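Local coordinates for propionate kinase (Francisella tularensis subsp. tularensis, PDB 3KHY), which probably catalyses the reversible, magnesium-dependent transfer of phosphate from ATP to acetate or propionate, as a homodimer of the acetokinase family, at residues A[4-9]-A[375-380]; A[207-212]-A[308-313]; A[12-17]-A[33-38]; A[326-331]-A[348-353]. All blocks are in the same frame, centred on the assembly; numbering follows the deposited sequence.

Contact 1 (A[4-9]-A[375-380]); sequences ILVLNC and MIAQET
Val-6 meets helix 372-382 with both of its methyls, one for each of two successive helix residues. CG1, anti to the backbone N (chi1 178°), reaches CG2 of Ile-376 at 3.6 Å, and the two side chains cross obliquely. CG2, on the other branch, rests against CB of Ala-377 at 4.0 Å. Two residues earlier on the strand, Ile-4 meets the same alanine, its CB 4.1 Å from Ala-377 CB. The Ile-4 and Thr-380 side chains slide past each other in opposite directions, which puts Ile-4 CD1 3.8 Å from Thr-380 CG2. With Thr-380 OG1 donating back to Ile-376 O at 2.8 Å, from the face of that carbonyl opposite to Thr-380 N, CG2 is turned to the strand. Further out, Ile-19 of the neighbouring strand 14-20 touches both Val-6 and Ala-377, and the Ile-376 side chain lies close to Arg-85, predicted to bind substrate. The strand continues to Asn-8, a predicted magnesium ligand. A C-terminal helix whose N-to-C direction makes 124° with that of the strand segment, packed on the first strand of the sheet through small and branched residues, belongs to the N-terminal domain of the acetokinase branch of the actin-like ATPase fold.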
loop_
_atom_site.group_PDB
_atom_site.type_symbol
_atom_site.label_atom_id
_atom_site.label_comp_id
_atom_site.label_asym_id
_atom_site.label_seq_id
_atom_site.Cartn_x
_atom_site.Cartn_y
_atom_site.Cartn_z
ATOM N N ILE A 4 27.664 -10.866 26.228
ATOM C CA ILE A 4 26.528 -9.957 26.320
ATOM C C ILE A 4 25.261 -10.788 26.476
ATOM O O ILE A 4 25.068 -11.790 25.766
ATOM C CB ILE A 4 26.383 -9.127 25.038
ATOM C CG1 ILE A 4 27.659 -8.332 24.753
ATOM C CG2 ILE A 4 25.176 -8.203 25.138
ATOM C CD1 ILE A 4 27.703 -6.991 25.435
ATOM N N LEU A 5 24.405 -10.389 27.407
ATOM C CA LEU A 5 23.125 -11.049 27.590
ATOM C C LEU A 5 22.113 -10.300 26.745
ATOM O O LEU A 5 21.921 -9.108 26.936
ATOM C CB LEU A 5 22.698 -11.011 29.061
ATOM C CG LEU A 5 21.338 -11.643 29.341
ATOM C CD1 LEU A 5 21.345 -13.106 28.916
ATOM C CD2 LEU A 5 20.966 -11.504 30.806
ATOM N N VAL A 6 21.474 -10.994 25.810
ATOM C CA VAL A 6 20.534 -10.355 24.888
ATOM C C VAL A 6 19.106 -10.761 25.219
ATOM O O VAL A 6 18.802 -11.952 25.329
ATOM C CB VAL A 6 20.856 -10.720 23.424
ATOM C CG1 VAL A 6 19.834 -10.096 22.472
ATOM C CG2 VAL A 6 22.250 -10.256 23.069
ATOM N N LEU A 7 18.230 -9.775 25.406
ATOM C CA LEU A 7 16.873 -10.066 25.858
ATOM C C LEU A 7 15.803 -9.501 24.955
ATOM O O LEU A 7 15.937 -8.405 24.411
ATOM C CB LEU A 7 16.635 -9.495 27.261
ATOM C CG LEU A 7 17.568 -9.948 28.375
ATOM C CD1 LEU A 7 17.232 -9.165 29.640
ATOM C CD2 LEU A 7 17.449 -11.470 28.605
ATOM N N ASN A 8 14.718 -10.245 24.821
ATOM C CA ASN A 8 13.480 -9.679 24.316
ATOM C C ASN A 8 12.418 -9.973 25.370
ATOM O O ASN A 8 11.934 -11.104 25.482
ATOM C CB ASN A 8 13.109 -10.280 22.959
ATOM C CG ASN A 8 11.848 -9.659 22.364
ATOM O OD1 ASN A 8 11.329 -8.664 22.876
ATOM N ND2 ASN A 8 11.352 -10.246 21.278
ATOM N N CYS A 9 12.090 -8.966 26.177
ATOM C CA CYS A 9 11.139 -9.153 27.268
ATOM C C CYS A 9 9.730 -8.807 26.817
ATOM O O CYS A 9 9.420 -7.642 26.586
ATOM C CB CYS A 9 11.505 -8.281 28.473
ATOM S SG CYS A 9 13.108 -8.632 29.217
HETATM N N MSE A 375 23.371 -9.095 16.306
HETATM C CA MSE A 375 23.387 -7.681 15.981
HETATM C C MSE A 375 23.158 -6.848 17.240
HETATM O O MSE A 375 23.803 -5.827 17.445
HETATM C CB MSE A 375 22.309 -7.361 14.944
HETATM C CG MSE A 375 22.329 -5.921 14.464
HETATM SE SE MSE A 375 23.947 -5.488 13.429
HETATM C CE MSE A 375 23.717 -3.573 13.326
ATOM N N ILE A 376 22.214 -7.278 18.067
ATOM C CA ILE A 376 21.948 -6.581 19.315
ATOM C C ILE A 376 23.191 -6.629 20.210
ATOM O O ILE A 376 23.534 -5.638 20.853
ATOM C CB ILE A 376 20.737 -7.180 20.036
ATOM C CG1 ILE A 376 19.441 -6.763 19.329
ATOM C CG2 ILE A 376 20.699 -6.738 21.489
ATOM C CD1 ILE A 376 18.212 -7.507 19.863
ATOM N N ALA A 377 23.874 -7.773 20.238
ATOM C CA ALA A 377 25.098 -7.910 21.034
ATOM C C ALA A 377 26.198 -6.989 20.516
ATOM O O ALA A 377 26.934 -6.391 21.300
ATOM C CB ALA A 377 25.580 -9.352 21.053
ATOM N N GLN A 378 26.303 -6.868 19.193
ATOM C CA GLN A 378 27.302 -5.982 18.592
ATOM C C GLN A 378 26.998 -4.509 18.843
ATOM O O GLN A 378 27.905 -3.715 19.110
ATOM C CB GLN A 378 27.427 -6.244 17.092
ATOM C CG GLN A 378 28.022 -7.597 16.744
ATOM C CD GLN A 378 27.923 -7.904 15.266
ATOM O OE1 GLN A 378 27.161 -7.265 14.539
ATOM N NE2 GLN A 378 28.682 -8.893 14.814
ATOM N N GLU A 379 25.722 -4.138 18.732
ATOM C CA GLU A 379 25.299 -2.769 19.021
ATOM C C GLU A 379 25.587 -2.405 20.469
ATOM O O GLU A 379 25.968 -1.275 20.786
ATOM C CB GLU A 379 23.799 -2.625 18.757
ATOM C CG GLU A 379 23.452 -2.628 17.293
ATOM C CD GLU A 379 23.829 -1.321 16.653
ATOM O OE1 GLU A 379 23.265 -0.288 17.072
ATOM O OE2 GLU A 379 24.698 -1.322 15.758
ATOM N N THR A 380 25.383 -3.374 21.350
ATOM C CA THR A 380 25.580 -3.165 22.782
ATOM C C THR A 380 27.068 -3.006 23.105
ATOM O O THR A 380 27.469 -2.046 23.757
ATOM C CB THR A 380 24.970 -4.327 23.591
ATOM O OG1 THR A 380 23.553 -4.366 23.364
ATOM C CG2 THR A 380 25.247 -4.158 25.092
#

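Contact 2 (A[207-212]-A[308-313]); sequences ITAVVD and MIYFNK
Phe-311, Ala-209 and Tyr-310 carry most of this contact, in which the loop after helix 287-307 lies against strand 205-211. The Phe-311 ring presents its edge to the strand backbone: CE1 comes within 3.3 Å of Val-210 O, which lies in the plane of the ring, and CZ is 3.6 Å from the same oxygen. This places aromatic C-H groups against a peptide carbonyl. Tyr-310 CB lies over one face of the Phe-311 ring, offset toward the rim. CG2 of Val-211 approaches CE1 of Phe-311 at 3.9 Å as the two side chains slide past each other in opposite directions.

Strand 205-211 belongs to the five-stranded mixed sheet of the second actin-like domain, between strands 196-201 and 214-218, and the loop leads into strand 316-320 of that sheet. The loop thus packs on a strand two places away from the one it enters. Ala-209 points its CB at the Tyr-310 ring, 3.6 Å from CD2 and 4.0 Å from CE2. Ile-309 CG1 sits over the centre of one face of that ring. Tyr-310 OH is hydrogen-bonded to Asp-217 OD2 of strand 214-218. Ile-309 O, in the same loop, accepts a hydrogen bond from Asn-340 ND2 of the second subunit.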
loop_
_atom_site.group_PDB
_atom_site.type_symbol
_atom_site.label_atom_id
_atom_site.label_comp_id
_atom_site.label_asym_id
_atom_site.label_seq_id
_atom_site.Cartn_x
_atom_site.Cartn_y
_atom_site.Cartn_z
ATOM N N ILE A 207 10.254 -5.927 3.548
ATOM C CA ILE A 207 11.275 -5.767 2.525
ATOM C C ILE A 207 11.808 -4.330 2.563
ATOM O O ILE A 207 11.066 -3.383 2.817
ATOM C CB ILE A 207 10.717 -6.163 1.145
ATOM C CG1 ILE A 207 11.792 -6.029 0.065
ATOM C CG2 ILE A 207 9.461 -5.330 0.783
ATOM C CD1 ILE A 207 11.349 -6.675 -1.232
ATOM N N THR A 208 13.106 -4.173 2.363
ATOM C CA THR A 208 13.728 -2.872 2.551
ATOM C C THR A 208 14.658 -2.546 1.403
ATOM O O THR A 208 15.382 -3.418 0.922
ATOM C CB THR A 208 14.517 -2.842 3.863
ATOM O OG1 THR A 208 13.601 -3.012 4.957
ATOM C CG2 THR A 208 15.276 -1.520 4.026
ATOM N N ALA A 209 14.621 -1.289 0.960
ATOM C CA ALA A 209 15.574 -0.800 -0.026
ATOM C C ALA A 209 16.725 -0.119 0.709
ATOM O O ALA A 209 16.532 0.891 1.388
ATOM C CB ALA A 209 14.895 0.195 -0.995
ATOM N N VAL A 210 17.916 -0.675 0.555
ATOM C CA VAL A 210 19.116 -0.178 1.227
ATOM C C VAL A 210 20.076 0.429 0.202
ATOM O O VAL A 210 20.553 -0.255 -0.705
ATOM C CB VAL A 210 19.808 -1.299 2.002
ATOM C CG1 VAL A 210 21.140 -0.814 2.595
ATOM C CG2 VAL A 210 18.878 -1.831 3.106
ATOM N N VAL A 211 20.336 1.725 0.335
ATOM C CA VAL A 211 21.215 2.431 -0.595
ATOM C C VAL A 211 22.445 2.913 0.164
ATOM O O VAL A 211 22.329 3.558 1.205
ATOM C CB VAL A 211 20.491 3.622 -1.254
ATOM C CG1 VAL A 211 21.435 4.389 -2.164
ATOM C CG2 VAL A 211 19.274 3.120 -2.050
ATOM N N ASP A 212 23.615 2.557 -0.343
ATOM C CA ASP A 212 24.878 2.836 0.347
ATOM C C ASP A 212 24.794 2.519 1.845
ATOM O O ASP A 212 25.268 3.293 2.681
ATOM C CB ASP A 212 25.320 4.292 0.141
ATOM C CG ASP A 212 26.820 4.486 0.387
ATOM O OD1 ASP A 212 27.587 3.523 0.168
ATOM O OD2 ASP A 212 27.237 5.593 0.785
HETATM N N MSE A 308 13.184 -0.993 -7.372
HETATM C CA MSE A 308 14.197 -0.818 -8.410
HETATM C C MSE A 308 14.455 0.669 -8.715
HETATM O O MSE A 308 15.542 1.029 -9.161
HETATM C CB MSE A 308 13.805 -1.563 -9.691
HETATM C CG MSE A 308 13.679 -3.069 -9.510
HETATM SE SE MSE A 308 15.373 -3.880 -8.892
HETATM C CE MSE A 308 16.316 -3.884 -10.617
ATOM N N ILE A 309 13.477 1.538 -8.455
ATOM C CA ILE A 309 13.680 2.973 -8.709
ATOM C C ILE A 309 14.877 3.568 -7.979
ATOM O O ILE A 309 15.438 4.569 -8.437
ATOM C CB ILE A 309 12.467 3.849 -8.325
ATOM C CG1 ILE A 309 12.182 3.740 -6.823
ATOM C CG2 ILE A 309 11.254 3.513 -9.159
ATOM C CD1 ILE A 309 11.205 4.808 -6.326
ATOM N N TYR A 310 15.257 2.981 -6.844
ATOM C CA TYR A 310 16.321 3.574 -6.017
ATOM C C TYR A 310 17.744 3.260 -6.468
ATOM O O TYR A 310 18.705 3.758 -5.875
ATOM C CB TYR A 310 16.188 3.159 -4.551
ATOM C CG TYR A 310 14.861 3.537 -3.941
ATOM C CD1 TYR A 310 14.509 4.878 -3.768
ATOM C CD2 TYR A 310 13.951 2.553 -3.540
ATOM C CE1 TYR A 310 13.287 5.231 -3.220
ATOM C CE2 TYR A 310 12.724 2.899 -2.992
ATOM C CZ TYR A 310 12.399 4.243 -2.835
ATOM O OH TYR A 310 11.184 4.600 -2.286
ATOM N N PHE A 311 17.895 2.446 -7.507
ATOM C CA PHE A 311 19.216 1.913 -7.812
ATOM C C PHE A 311 19.695 2.198 -9.223
ATOM O O PHE A 311 19.065 1.784 -10.194
ATOM C CB PHE A 311 19.239 0.393 -7.566
ATOM C CG PHE A 311 18.895 0.008 -6.154
ATOM C CD1 PHE A 311 19.873 0.005 -5.164
ATOM C CD2 PHE A 311 17.601 -0.353 -5.816
ATOM C CE1 PHE A 311 19.570 -0.338 -3.853
ATOM C CE2 PHE A 311 17.288 -0.713 -4.500
ATOM C CZ PHE A 311 18.279 -0.705 -3.523
ATOM N N ASN A 312 20.825 2.890 -9.331
ATOM C CA ASN A 312 21.519 2.970 -10.603
ATOM C C ASN A 312 22.029 1.574 -10.934
ATOM O O ASN A 312 21.899 1.094 -12.058
ATOM C CB ASN A 312 22.689 3.946 -10.525
ATOM C CG ASN A 312 23.451 4.030 -11.830
ATOM O OD1 ASN A 312 22.903 4.431 -12.858
ATOM N ND2 ASN A 312 24.721 3.646 -11.799
ATOM N N LYS A 313 22.599 0.928 -9.927
ATOM C CA LYS A 313 23.092 -0.438 -10.053
ATOM C C LYS A 313 22.717 -1.226 -8.808
ATOM O O LYS A 313 23.230 -0.964 -7.716
ATOM C CB LYS A 313 24.612 -0.440 -10.233
ATOM C CG LYS A 313 25.246 -1.831 -10.310
ATOM C CD LYS A 313 26.752 -1.717 -10.540
ATOM C CE LYS A 313 27.462 -3.055 -10.373
ATOM N NZ LYS A 313 28.953 -2.891 -10.290
#

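Contact 3 (A[12-17]-A[33-38]); sequences SSVKFA and ENIATK
Ile-35 turns its side chain over the backbone of Ser-12 and Ser-13 and ends against Val-14. CG1, anti to the carbonyl carbon of its own residue (chi1 -65°), passes 3.4 Å from Ser-12 O. CD1 then lies 3.7 Å from Ser-13 N and 4.0 Å from CG2 of Val-14. The valine directs that methyl beside its own backbone N, and the two branched chains meet at a slant rather than in line. Tyr-59 of helix 59-72 touches both, so the apolar pair is closed over by that helix.

The polar side of the contact is built on one carbonyl. Ser-12 O accepts from Ile-35 N at 3.0 Å, a nearly straight bond of 170° with the donor tilted 29° from the carbonyl plane. A water reinforces the join: it donates to Ser-12 O, accepts from Asn-34 N at 2.8 Å and is also hydrogen-bonded to Ser-12 OG. Asn-34 begins a type II beta turn that runs to Thr-37, within the connection between the antiparallel strands 25-33 and 41-45. This turn closes against the start of the segment that also carries Lys-15, a predicted ATP-binding residue, on strand 14-20, the sheet neighbour of strand 25-33.

Within the turn, Asn-34 O receives both Thr-37 N and Thr-37 OG1 from the same face of its plane, the hydroxyl at 2.7 Å. The side-chain amide of Asn-34 turns to Asn-39, ND2 donating to its O.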
loop_
_atom_site.group_PDB
_atom_site.type_symbol
_atom_site.label_atom_id
_atom_site.label_comp_id
_atom_site.label_asym_id
_atom_site.label_seq_id
_atom_site.Cartn_x
_atom_site.Cartn_y
_atom_site.Cartn_z
ATOM N N SER A 12 4.362 -11.873 28.559
ATOM C CA SER A 12 4.320 -13.156 29.259
ATOM C C SER A 12 5.509 -14.062 28.925
ATOM O O SER A 12 5.462 -15.265 29.171
ATOM C CB SER A 12 3.001 -13.884 28.969
ATOM O OG SER A 12 2.872 -14.175 27.587
ATOM N N SER A 13 6.577 -13.478 28.386
ATOM C CA SER A 13 7.714 -14.259 27.917
ATOM C C SER A 13 9.018 -13.473 27.933
ATOM O O SER A 13 9.022 -12.247 27.798
ATOM C CB SER A 13 7.448 -14.750 26.494
ATOM O OG SER A 13 7.559 -13.678 25.585
ATOM N N VAL A 14 10.125 -14.193 28.090
ATOM C CA VAL A 14 11.452 -13.611 27.958
ATOM C C VAL A 14 12.293 -14.487 27.046
ATOM O O VAL A 14 12.576 -15.638 27.360
ATOM C CB VAL A 14 12.178 -13.476 29.315
ATOM C CG1 VAL A 14 13.581 -12.897 29.108
ATOM C CG2 VAL A 14 11.374 -12.603 30.279
ATOM N N LYS A 15 12.683 -13.943 25.904
ATOM C CA LYS A 15 13.591 -14.647 25.023
ATOM C C LYS A 15 14.997 -14.176 25.356
ATOM O O LYS A 15 15.221 -12.979 25.507
ATOM C CB LYS A 15 13.254 -14.322 23.576
ATOM C CG LYS A 15 14.229 -14.897 22.584
ATOM C CD LYS A 15 13.968 -14.351 21.201
ATOM C CE LYS A 15 15.030 -14.817 20.227
ATOM N NZ LYS A 15 14.694 -14.383 18.846
ATOM N N PHE A 16 15.943 -15.099 25.499
ATOM C CA PHE A 16 17.295 -14.689 25.879
ATOM C C PHE A 16 18.412 -15.414 25.137
ATOM O O PHE A 16 18.228 -16.520 24.633
ATOM C CB PHE A 16 17.501 -14.805 27.400
ATOM C CG PHE A 16 17.306 -16.195 27.940
ATOM C CD1 PHE A 16 18.356 -17.095 27.960
ATOM C CD2 PHE A 16 16.080 -16.594 28.438
ATOM C CE1 PHE A 16 18.186 -18.368 28.465
ATOM C CE2 PHE A 16 15.904 -17.864 28.939
ATOM C CZ PHE A 16 16.960 -18.751 28.953
ATOM N N ALA A 17 19.572 -14.772 25.076
ATOM C CA ALA A 17 20.753 -15.384 24.490
ATOM C C ALA A 17 22.006 -14.814 25.126
ATOM O O ALA A 17 22.058 -13.634 25.481
ATOM C CB ALA A 17 20.779 -15.156 22.982
ATOM N N GLU A 33 8.301 -18.880 28.910
ATOM C CA GLU A 33 6.982 -18.810 28.280
ATOM C C GLU A 33 5.874 -18.962 29.317
ATOM O O GLU A 33 6.065 -19.626 30.341
ATOM C CB GLU A 33 6.829 -19.947 27.270
ATOM C CG GLU A 33 7.211 -19.608 25.856
ATOM C CD GLU A 33 6.882 -20.733 24.893
ATOM O OE1 GLU A 33 6.282 -20.458 23.831
ATOM O OE2 GLU A 33 7.215 -21.895 25.204
ATOM N N ASN A 34 4.712 -18.371 29.034
ATOM C CA ASN A 34 3.539 -18.499 29.899
ATOM C C ASN A 34 3.799 -18.014 31.326
ATOM O O ASN A 34 3.303 -18.596 32.289
ATOM C CB ASN A 34 3.054 -19.951 29.936
ATOM C CG ASN A 34 3.080 -20.611 28.570
ATOM O OD1 ASN A 34 2.667 -20.023 27.572
ATOM N ND2 ASN A 34 3.570 -21.843 28.521
ATOM N N ILE A 35 4.570 -16.940 31.456
ATOM C CA ILE A 35 4.946 -16.419 32.768
ATOM C C ILE A 35 3.718 -16.081 33.620
ATOM O O ILE A 35 2.721 -15.577 33.109
ATOM C CB ILE A 35 5.881 -15.196 32.633
ATOM C CG1 ILE A 35 7.212 -15.627 32.005
ATOM C CG2 ILE A 35 6.100 -14.507 33.987
ATOM C CD1 ILE A 35 8.095 -14.475 31.585
ATOM N N ALA A 36 3.796 -16.392 34.913
ATOM C CA ALA A 36 2.710 -16.127 35.860
ATOM C C ALA A 36 1.447 -16.950 35.592
ATOM O O ALA A 36 0.354 -16.580 36.030
ATOM C CB ALA A 36 2.384 -14.637 35.908
ATOM N N THR A 37 1.601 -18.059 34.873
ATOM C CA THR A 37 0.511 -19.014 34.669
ATOM C C THR A 37 0.942 -20.408 35.128
ATOM O O THR A 37 2.116 -20.633 35.430
ATOM C CB THR A 37 0.076 -19.089 33.192
ATOM O OG1 THR A 37 0.969 -19.945 32.469
ATOM C CG2 THR A 37 0.069 -17.703 32.561
ATOM N N LYS A 38 -0.004 -21.341 35.176
ATOM C CA LYS A 38 0.293 -22.701 35.616
ATOM C C LYS A 38 1.366 -23.336 34.739
ATOM O O LYS A 38 2.151 -24.159 35.204
ATOM C CB LYS A 38 -0.965 -23.576 35.586
ATOM C CG LYS A 38 -2.161 -23.014 36.338
ATOM C CD LYS A 38 -2.932 -22.000 35.496
ATOM C CE LYS A 38 -4.224 -21.580 36.182
ATOM N NZ LYS A 38 -5.035 -20.659 35.338
HETATM O O HOH W 1 3.966 -16.744 26.900
#

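Contact 4 (A[326-331]-A[348-353]); sequences NAANIR and QKNSNS
Asn-350 OD1 is gripped by two nitrogens of Arg-331, NE at 2.8 Å and NH2 at 2.9 Å, in a side-on fork to a single oxygen. The arginine reaches from the first turn of helix 328-337 to the end of helix 347-351, where Ser-353, with positive phi, is the C-prime residue of a Schellman motif. Both bonds lie in the guanidinium plane, but the amide is turned 74° against it: NE comes nearly along the C=O axis, whereas NH2 stands above the amide plane. NH2 also donates to Ser-353 OG at 2.9 Å and, weakly, to Asn-350 O, the carbonyl that accepts Ser-353 N in the Schellman motif. The positive charge thus sits at a helix C-terminus, where it would be expected to be favourable. A bend at chi3 (-60°) brings NE round toward the amide oxygen. Gly-324 O takes Arg-331 NH1 and Glu-325 O binds Ser-353 OG, so both partners also touch the predicted ATP-binding residues 322-326. The other end of the Asn-350 amide returns to the first helix: ND2 donates to Ala-328 O at 2.9 Å, with that oxygen 10° from the amide plane.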
loop_
_atom_site.group_PDB
_atom_site.type_symbol
_atom_site.label_atom_id
_atom_site.label_comp_id
_atom_site.label_asym_id
_atom_site.label_seq_id
_atom_site.Cartn_x
_atom_site.Cartn_y
_atom_site.Cartn_z
ATOM N N ASN A 326 15.301 -20.667 4.016
ATOM C CA ASN A 326 15.062 -22.105 3.977
ATOM C C ASN A 326 14.115 -22.602 2.889
ATOM O O ASN A 326 14.205 -23.754 2.473
ATOM C CB ASN A 326 14.557 -22.568 5.343
ATOM C CG ASN A 326 15.590 -22.363 6.431
ATOM O OD1 ASN A 326 16.687 -22.910 6.354
ATOM N ND2 ASN A 326 15.254 -21.554 7.438
ATOM N N ALA A 327 13.213 -21.741 2.434
ATOM C CA ALA A 327 12.163 -22.165 1.498
ATOM C C ALA A 327 12.568 -22.001 0.019
ATOM O O ALA A 327 12.263 -20.993 -0.595
ATOM C CB ALA A 327 10.856 -21.401 1.795
ATOM N N ALA A 328 13.246 -22.994 -0.554
ATOM C CA ALA A 328 13.700 -22.879 -1.943
ATOM C C ALA A 328 12.541 -22.683 -2.908
ATOM O O ALA A 328 12.662 -21.951 -3.880
ATOM C CB ALA A 328 14.539 -24.112 -2.358
ATOM N N ASN A 329 11.424 -23.359 -2.659
ATOM C CA ASN A 329 10.271 -23.268 -3.552
ATOM C C ASN A 329 9.687 -21.851 -3.594
ATOM O O ASN A 329 9.228 -21.373 -4.636
ATOM C CB ASN A 329 9.184 -24.266 -3.112
ATOM C CG ASN A 329 8.641 -23.967 -1.702
ATOM O OD1 ASN A 329 9.405 -23.844 -0.734
ATOM N ND2 ASN A 329 7.319 -23.843 -1.589
ATOM N N ILE A 330 9.691 -21.185 -2.446
ATOM C CA ILE A 330 9.158 -19.835 -2.358
ATOM C C ILE A 330 10.064 -18.813 -3.053
ATOM O O ILE A 330 9.592 -17.929 -3.757
ATOM C CB ILE A 330 8.953 -19.398 -0.892
ATOM C CG1 ILE A 330 7.937 -20.306 -0.207
ATOM C CG2 ILE A 330 8.512 -17.947 -0.841
ATOM C CD1 ILE A 330 6.591 -20.355 -0.875
ATOM N N ARG A 331 11.367 -18.934 -2.847
ATOM C CA ARG A 331 12.305 -18.078 -3.557
ATOM C C ARG A 331 12.171 -18.287 -5.072
ATOM O O ARG A 331 12.173 -17.331 -5.836
ATOM C CB ARG A 331 13.740 -18.388 -3.100
ATOM C CG ARG A 331 14.034 -18.043 -1.623
ATOM C CD ARG A 331 15.556 -18.100 -1.351
ATOM N NE ARG A 331 16.096 -19.440 -1.637
ATOM C CZ ARG A 331 16.509 -20.322 -0.731
ATOM N NH1 ARG A 331 16.480 -20.046 0.573
ATOM N NH2 ARG A 331 16.974 -21.500 -1.136
ATOM N N GLN A 348 19.976 -25.581 -8.866
ATOM C CA GLN A 348 20.820 -26.374 -7.978
ATOM C C GLN A 348 21.398 -25.495 -6.850
ATOM O O GLN A 348 21.435 -25.901 -5.691
ATOM C CB GLN A 348 21.900 -27.125 -8.784
ATOM C CG GLN A 348 22.902 -27.932 -7.957
ATOM C CD GLN A 348 22.293 -29.168 -7.290
ATOM O OE1 GLN A 348 21.219 -29.638 -7.677
ATOM N NE2 GLN A 348 22.991 -29.703 -6.283
ATOM N N LYS A 349 21.824 -24.281 -7.174
ATOM C CA LYS A 349 22.275 -23.355 -6.133
ATOM C C LYS A 349 21.135 -23.015 -5.182
ATOM O O LYS A 349 21.311 -22.996 -3.968
ATOM C CB LYS A 349 22.884 -22.085 -6.749
ATOM C CG LYS A 349 24.178 -22.383 -7.509
ATOM C CD LYS A 349 24.600 -21.290 -8.496
ATOM C CE LYS A 349 25.925 -21.686 -9.196
ATOM N NZ LYS A 349 26.314 -20.823 -10.372
ATOM N N ASN A 350 19.952 -22.763 -5.733
ATOM C CA ASN A 350 18.784 -22.504 -4.898
ATOM C C ASN A 350 18.504 -23.690 -3.966
ATOM O O ASN A 350 18.185 -23.507 -2.792
ATOM C CB ASN A 350 17.556 -22.193 -5.769
ATOM C CG ASN A 350 16.364 -21.746 -4.957
ATOM O OD1 ASN A 350 16.511 -21.027 -3.962
ATOM N ND2 ASN A 350 15.164 -22.153 -5.383
ATOM N N SER A 351 18.651 -24.905 -4.482
ATOM C CA SER A 351 18.297 -26.094 -3.710
ATOM C C SER A 351 19.122 -26.207 -2.439
ATOM O O SER A 351 18.659 -26.753 -1.440
ATOM C CB SER A 351 18.441 -27.373 -4.552
ATOM O OG SER A 351 19.810 -27.691 -4.747
ATOM N N ASN A 352 20.346 -25.691 -2.465
ATOM C CA ASN A 352 21.159 -25.672 -1.257
ATOM C C ASN A 352 21.242 -24.316 -0.556
ATOM O O ASN A 352 22.120 -24.106 0.283
ATOM C CB ASN A 352 22.562 -26.213 -1.541
ATOM C CG ASN A 352 22.571 -27.721 -1.676
ATOM O OD1 ASN A 352 21.980 -28.424 -0.861
ATOM N ND2 ASN A 352 23.212 -28.223 -2.722
ATOM N N SER A 353 20.343 -23.397 -0.904
ATOM C CA SER A 353 20.342 -22.072 -0.268
ATOM C C SER A 353 21.752 -21.481 -0.205
ATOM O O SER A 353 22.196 -21.020 0.848
ATOM C CB SER A 353 19.742 -22.152 1.145
ATOM O OG SER A 353 18.401 -22.635 1.116
#

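Contacts 1 and 3 share the eight-stranded sheet: strands 3-9 and 14-20 are adjacent in it, although the contact centres are 18 Å apart. Contact 2 belongs to the five-stranded sheet, 39 Å from contact 3 between centres and across the chain's centre from it. Contact 4 follows strand 316-320 of that second sheet, its centre 23 Å from that of contact 2. Along the chain, contacts 3, 2 and 4 come in series, all nested inside the loop closed by contact 1. Asn-8 and Lys-15, predicted magnesium and ATP residues, lie on the first sheet, and Asn-326, a predicted ATP residue, comes from the second half in contact 4, consistent with a nucleotide site between the two halves.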